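Local coordinates for Acarbose/maltose binding protein GacH (Streptomyces glaucescens, PDB 3K01), which binds acarbose and an acarbose homolog as the extracellular solute receptor of an ABC transporter, and probably binds maltose too, at residues A[320-333]-A[337-350]. Sequence-based numbering, arbitrary orientation. Where two conformers were deposited one is given.
Sequences SSAKVQQQTTEKLS and TRTSVYEVPSVADN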
loop_
_atom_site.group_PDB
_atom_site.type_symbol
_atom_site.label_atom_id
_atom_site.label_comp_id
_atom_site.label_asym_id
_atom_site.label_seq_id
_atom_site.Cartn_x
_atom_site.Cartn_y
_atom_site.Cartn_z
ATOM N N SER A 320 -16.559 7.465 -2.724
ATOM C CA SER A 320 -15.384 7.646 -3.596
ATOM C C SER A 320 -15.293 9.058 -4.169
ATOM O O SER A 320 -14.313 9.391 -4.841
ATOM C CB SER A 320 -15.419 6.616 -4.737
ATOM O OG SER A 320 -14.249 6.649 -5.552
ATOM N N SER A 321 -16.312 9.877 -3.911
ATOM C CA SER A 321 -16.410 11.205 -4.532
ATOM C C SER A 321 -15.295 12.160 -4.097
ATOM O O SER A 321 -14.721 12.008 -2.999
ATOM C CB SER A 321 -17.775 11.845 -4.220
ATOM O OG SER A 321 -17.867 12.216 -2.849
ATOM N N ALA A 322 -15.022 13.156 -4.932
ATOM C CA ALA A 322 -14.017 14.140 -4.571
ATOM C C ALA A 322 -14.344 14.793 -3.241
ATOM O O ALA A 322 -13.457 15.024 -2.411
ATOM C CB ALA A 322 -13.883 15.193 -5.653
ATOM N N LYS A 323 -15.610 15.121 -3.022
ATOM C CA LYS A 323 -15.969 15.785 -1.782
ATOM C C LYS A 323 -15.617 14.939 -0.557
ATOM O O LYS A 323 -15.017 15.444 0.401
ATOM C CB LYS A 323 -17.457 16.156 -1.800
ATOM C CG LYS A 323 -17.898 16.933 -0.572
ATOM C CD LYS A 323 -19.417 17.170 -0.617
ATOM C CE LYS A 323 -19.912 17.854 0.646
ATOM N NZ LYS A 323 -21.379 18.127 0.553
ATOM N N VAL A 324 -15.989 13.667 -0.584
ATOM C CA VAL A 324 -15.672 12.775 0.536
ATOM C C VAL A 324 -14.159 12.517 0.680
ATOM O O VAL A 324 -13.651 12.522 1.796
ATOM C CB VAL A 324 -16.483 11.477 0.483
ATOM C CG1 VAL A 324 -16.030 10.487 1.553
ATOM C CG2 VAL A 324 -17.987 11.796 0.665
ATOM N N GLN A 325 -13.444 12.360 -0.427
ATOM C CA GLN A 325 -11.992 12.173 -0.370
ATOM C C GLN A 325 -11.311 13.382 0.237
ATOM O O GLN A 325 -10.371 13.233 1.050
ATOM C CB GLN A 325 -11.442 11.869 -1.765
ATOM C CG GLN A 325 -11.918 10.504 -2.288
ATOM C CD GLN A 325 -10.991 9.874 -3.297
ATOM O OE1 GLN A 325 -11.358 8.876 -3.949
ATOM N NE2 GLN A 325 -9.806 10.390 -3.423
ATOM N N GLN A 326 -11.790 14.577 -0.102
ATOM C CA GLN A 326 -11.238 15.800 0.485
ATOM C C GLN A 326 -11.470 15.856 1.972
ATOM O O GLN A 326 -10.558 16.133 2.733
ATOM C CB GLN A 326 -11.855 17.021 -0.179
ATOM C CG GLN A 326 -11.393 18.334 0.452
ATOM C CD GLN A 326 -12.091 19.521 -0.156
ATOM O OE1 GLN A 326 -12.512 19.485 -1.315
ATOM N NE2 GLN A 326 -12.207 20.587 0.621
ATOM N N GLN A 327 -12.695 15.602 2.407
ATOM C CA GLN A 327 -12.973 15.590 3.848
ATOM C C GLN A 327 -12.117 14.559 4.587
ATOM O O GLN A 327 -11.669 14.805 5.706
ATOM C CB GLN A 327 -14.438 15.298 4.087
ATOM C CG GLN A 327 -15.393 16.367 3.602
ATOM C CD GLN A 327 -16.823 15.935 3.763
ATOM O OE1 GLN A 327 -17.315 15.056 3.039
ATOM N NE2 GLN A 327 -17.506 16.533 4.727
ATOM N N THR A 328 -11.884 13.401 3.962
ATOM C CA THR A 328 -11.089 12.354 4.571
ATOM C C THR A 328 -9.661 12.858 4.797
ATOM O O THR A 328 -9.093 12.643 5.875
ATOM C CB THR A 328 -11.091 11.122 3.687
ATOM O OG1 THR A 328 -12.454 10.659 3.511
ATOM C CG2 THR A 328 -10.295 10.036 4.312
ATOM N N THR A 329 -9.067 13.510 3.806
ATOM C CA THR A 329 -7.723 14.054 4.015
ATOM C C THR A 329 -7.717 15.124 5.109
ATOM O O THR A 329 -6.833 15.115 5.979
ATOM C CB THR A 329 -7.134 14.604 2.714
ATOM O OG1 THR A 329 -7.097 13.539 1.743
ATOM C CG2 THR A 329 -5.728 15.168 2.938
ATOM N N GLU A 330 -8.686 16.035 5.067
ATOM C CA GLU A 330 -8.693 17.141 6.022
ATOM C C GLU A 330 -8.806 16.626 7.440
ATOM O O GLU A 330 -8.188 17.174 8.352
ATOM C CB GLU A 330 -9.835 18.115 5.706
ATOM C CG GLU A 330 -9.609 18.896 4.416
ATOM C CD GLU A 330 -10.850 19.634 3.942
ATOM O OE1 GLU A 330 -11.966 19.226 4.347
ATOM O OE2 GLU A 330 -10.707 20.575 3.129
ATOM N N LYS A 331 -9.585 15.581 7.645
ATOM C CA LYS A 331 -9.853 15.064 8.986
ATOM C C LYS A 331 -8.884 13.981 9.438
ATOM O O LYS A 331 -8.588 13.878 10.634
ATOM C CB LYS A 331 -11.297 14.546 9.093
ATOM C CG LYS A 331 -12.353 15.624 8.850
ATOM C CD LYS A 331 -13.766 15.058 8.723
ATOM C CE LYS A 331 -14.788 16.145 8.428
ATOM N NZ LYS A 331 -16.099 15.793 9.058
ATOM N N LEU A 332 -8.394 13.165 8.502
ATOM C CA LEU A 332 -7.641 11.962 8.840
ATOM C C LEU A 332 -6.270 11.877 8.191
ATOM O O LEU A 332 -5.524 10.966 8.501
ATOM C CB LEU A 332 -8.440 10.715 8.429
ATOM C CG LEU A 332 -9.835 10.585 9.049
ATOM C CD1 LEU A 332 -10.503 9.325 8.515
ATOM C CD2 LEU A 332 -9.727 10.554 10.598
ATOM N N SER A 333 -5.982 12.752 7.231
ATOM C CA SER A 333 -4.700 12.780 6.519
ATOM C C SER A 333 -4.430 11.500 5.724
ATOM O O SER A 333 -3.273 11.165 5.452
ATOM C CB SER A 333 -3.549 13.054 7.491
ATOM O OG SER A 333 -3.711 14.350 8.043
ATOM N N THR A 337 -7.275 9.225 -3.851
ATOM C CA THR A 337 -6.955 8.648 -5.141
ATOM C C THR A 337 -7.311 9.566 -6.287
ATOM O O THR A 337 -6.838 9.365 -7.403
ATOM C CB THR A 337 -7.669 7.334 -5.358
ATOM O OG1 THR A 337 -9.097 7.560 -5.383
ATOM C CG2 THR A 337 -7.327 6.368 -4.252
ATOM N N ARG A 338 -8.113 10.583 -6.045
ATOM C CA ARG A 338 -8.553 11.493 -7.136
ATOM C C ARG A 338 -7.546 12.599 -7.378
ATOM O O ARG A 338 -7.220 13.301 -6.482
ATOM C CB ARG A 338 -9.903 12.096 -6.772
ATOM C CG ARG A 338 -11.054 11.113 -6.992
ATOM C CD ARG A 338 -12.396 11.747 -6.642
ATOM N NE ARG A 338 -13.489 10.854 -6.964
ATOM C CZ ARG A 338 -13.987 10.766 -8.168
ATOM N NH1 ARG A 338 -13.769 11.683 -9.056
ATOM N NH2 ARG A 338 -14.764 9.781 -8.460
ATOM N N THR A 339 -7.077 12.732 -8.600
ATOM C CA THR A 339 -6.058 13.729 -8.891
ATOM C C THR A 339 -6.552 15.145 -8.581
ATOM O O THR A 339 -5.790 15.982 -8.096
ATOM C CB THR A 339 -5.537 13.608 -10.334
ATOM O OG1 THR A 339 -6.603 13.888 -11.244
ATOM C CG2 THR A 339 -5.018 12.219 -10.608
ATOM N N SER A 340 -7.835 15.388 -8.806
ATOM C CA SER A 340 -8.421 16.708 -8.560
ATOM C C SER A 340 -8.317 17.110 -7.106
ATOM O O SER A 340 -8.164 18.309 -6.791
ATOM C CB SER A 340 -9.894 16.755 -8.992
ATOM O OG SER A 340 -10.726 15.909 -8.195
ATOM N N VAL A 341 -8.399 16.131 -6.198
ATOM C CA VAL A 341 -8.450 16.455 -4.782
ATOM C C VAL A 341 -7.102 16.994 -4.292
ATOM O O VAL A 341 -7.047 17.825 -3.393
ATOM C CB VAL A 341 -8.911 15.224 -3.974
ATOM C CG1 VAL A 341 -8.877 15.477 -2.480
ATOM C CG2 VAL A 341 -10.342 14.853 -4.396
ATOM N N TYR A 342 -6.009 16.568 -4.923
ATOM C CA TYR A 342 -4.679 17.082 -4.576
ATOM C C TYR A 342 -4.510 18.560 -4.886
ATOM O O TYR A 342 -3.593 19.185 -4.367
ATOM C CB TYR A 342 -3.575 16.262 -5.282
ATOM C CG TYR A 342 -3.382 14.893 -4.665
ATOM C CD1 TYR A 342 -2.561 14.725 -3.562
ATOM C CD2 TYR A 342 -4.028 13.774 -5.187
ATOM C CE1 TYR A 342 -2.391 13.467 -2.981
ATOM C CE2 TYR A 342 -3.848 12.520 -4.648
ATOM C CZ TYR A 342 -3.030 12.368 -3.537
ATOM O OH TYR A 342 -2.845 11.139 -2.960
ATOM N N GLU A 343 -5.377 19.110 -5.744
ATOM C CA GLU A 343 -5.332 20.541 -6.043
ATOM C C GLU A 343 -6.102 21.419 -5.069
ATOM O O GLU A 343 -6.021 22.642 -5.125
ATOM C CB GLU A 343 -5.818 20.802 -7.465
ATOM C CG GLU A 343 -4.858 20.315 -8.511
ATOM C CD GLU A 343 -5.320 20.614 -9.914
ATOM O OE1 GLU A 343 -6.452 21.133 -10.087
ATOM O OE2 GLU A 343 -4.559 20.315 -10.849
ATOM N N VAL A 344 -6.857 20.808 -4.166
ATOM C CA VAL A 344 -7.568 21.568 -3.150
ATOM C C VAL A 344 -6.536 22.106 -2.159
ATOM O O VAL A 344 -5.677 21.354 -1.691
ATOM C CB VAL A 344 -8.579 20.676 -2.429
ATOM C CG1 VAL A 344 -9.269 21.423 -1.316
ATOM C CG2 VAL A 344 -9.620 20.123 -3.427
ATOM N N PRO A 345 -6.548 23.417 -1.884
ATOM C CA PRO A 345 -5.466 23.975 -1.074
ATOM C C PRO A 345 -5.225 23.265 0.262
ATOM O O PRO A 345 -4.065 23.065 0.645
ATOM C CB PRO A 345 -5.891 25.434 -0.876
ATOM C CG PRO A 345 -6.605 25.727 -2.178
ATOM C CD PRO A 345 -7.418 24.471 -2.442
ATOM N N SER A 346 -6.287 22.885 0.962
ATOM C CA SER A 346 -6.171 22.223 2.253
ATOM C C SER A 346 -5.630 20.801 2.143
ATOM O O SER A 346 -5.204 20.220 3.153
ATOM C CB SER A 346 -7.522 22.184 2.959
ATOM O OG SER A 346 -8.499 21.593 2.110
ATOM N N VAL A 347 -5.673 20.245 0.935
ATOM C CA VAL A 347 -5.125 18.916 0.663
ATOM C C VAL A 347 -3.662 19.059 0.284
ATOM O O VAL A 347 -2.801 18.374 0.844
ATOM C CB VAL A 347 -5.942 18.179 -0.389
ATOM C CG1 VAL A 347 -5.255 16.864 -0.777
ATOM C CG2 VAL A 347 -7.360 17.923 0.151
ATOM N N ALA A 348 -3.362 19.979 -0.623
ATOM C CA ALA A 348 -1.997 20.212 -1.064
ATOM C C ALA A 348 -1.069 20.567 0.078
ATOM O O ALA A 348 0.125 20.236 0.024
ATOM C CB ALA A 348 -1.987 21.319 -2.073
ATOM N N ASP A 349 -1.573 21.249 1.104
ATOM C CA ASP A 349 -0.724 21.601 2.242
ATOM C C ASP A 349 -0.855 20.675 3.445
ATOM O O ASP A 349 -0.321 20.952 4.508
ATOM C CB ASP A 349 -0.857 23.085 2.623
ATOM C CG ASP A 349 -2.187 23.417 3.220
ATOM O OD1 ASP A 349 -2.985 22.513 3.527
ATOM O OD2 ASP A 349 -2.448 24.647 3.385
ATOM N N ASN A 350 -1.561 19.563 3.272
ATOM C CA ASN A 350 -1.675 18.576 4.344
ATOM C C ASN A 350 -0.309 17.935 4.619
ATOM O O ASN A 350 0.411 17.596 3.686
ATOM C CB ASN A 350 -2.743 17.533 3.965
ATOM C CG ASN A 350 -2.833 16.411 4.957
ATOM O OD1 ASN A 350 -2.054 15.439 4.874
ATOM N ND2 ASN A 350 -3.728 16.529 5.919
HETATM O O HOH W 1 -15.001 6.490 -8.262
#
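Arg338, its chain extended from CG to NE, reaches with the edge of its guanidinium to Ser320 O, just before the N-cap Ser321 of helix 322-332. The bond is almost straight (Arg338 NE to Ser320 O, 2.7 Å, with 170° at the hydrogen), and the oxygen lies near the guanidinium plane. Arg338 NH1 forms a salt bridge with Asp118, itself hydrogen-bonded to Ser340 OG, a second tie that probably helps hold the guanidinium in place. Further along the contact, Val341 faces the helix with its two methyls: CG2 packs on Ala322 CB at 3.8 Å, while CG1, anti to the backbone N (chi1 176°), rests on Gln326 CA, also at 3.8 Å. After the helix the chain returns through a three-residue link, and 337-350 then runs beside 322-332 in the same direction, as the nearest pairs Gln326-Val341, Thr329-Val347 and Ser333-Asn350 attest. The pair belongs to one lobe of the two-lobed solute-binding-protein fold, where helix 41-49 packs on another side of 322-332. Gln326, extended beyond CG, crosses Val344 at about a right angle and lays CD 3.6 Å from Val344 CG1. Its NE2 donates to Glu330 OE2 from above the carboxylate plane, whereas Ser346 OG donates to the anti lone pair of the same oxygen at 2.6 Å; two donors thus grip OE2. At the far end Asn350 ND2 gives a straight bond to Ser333 OG (3.0 Å, 173°), and that oxygen lies in the amide plane of Asn350, whose OD1 caps Val353 N of helix 351-360.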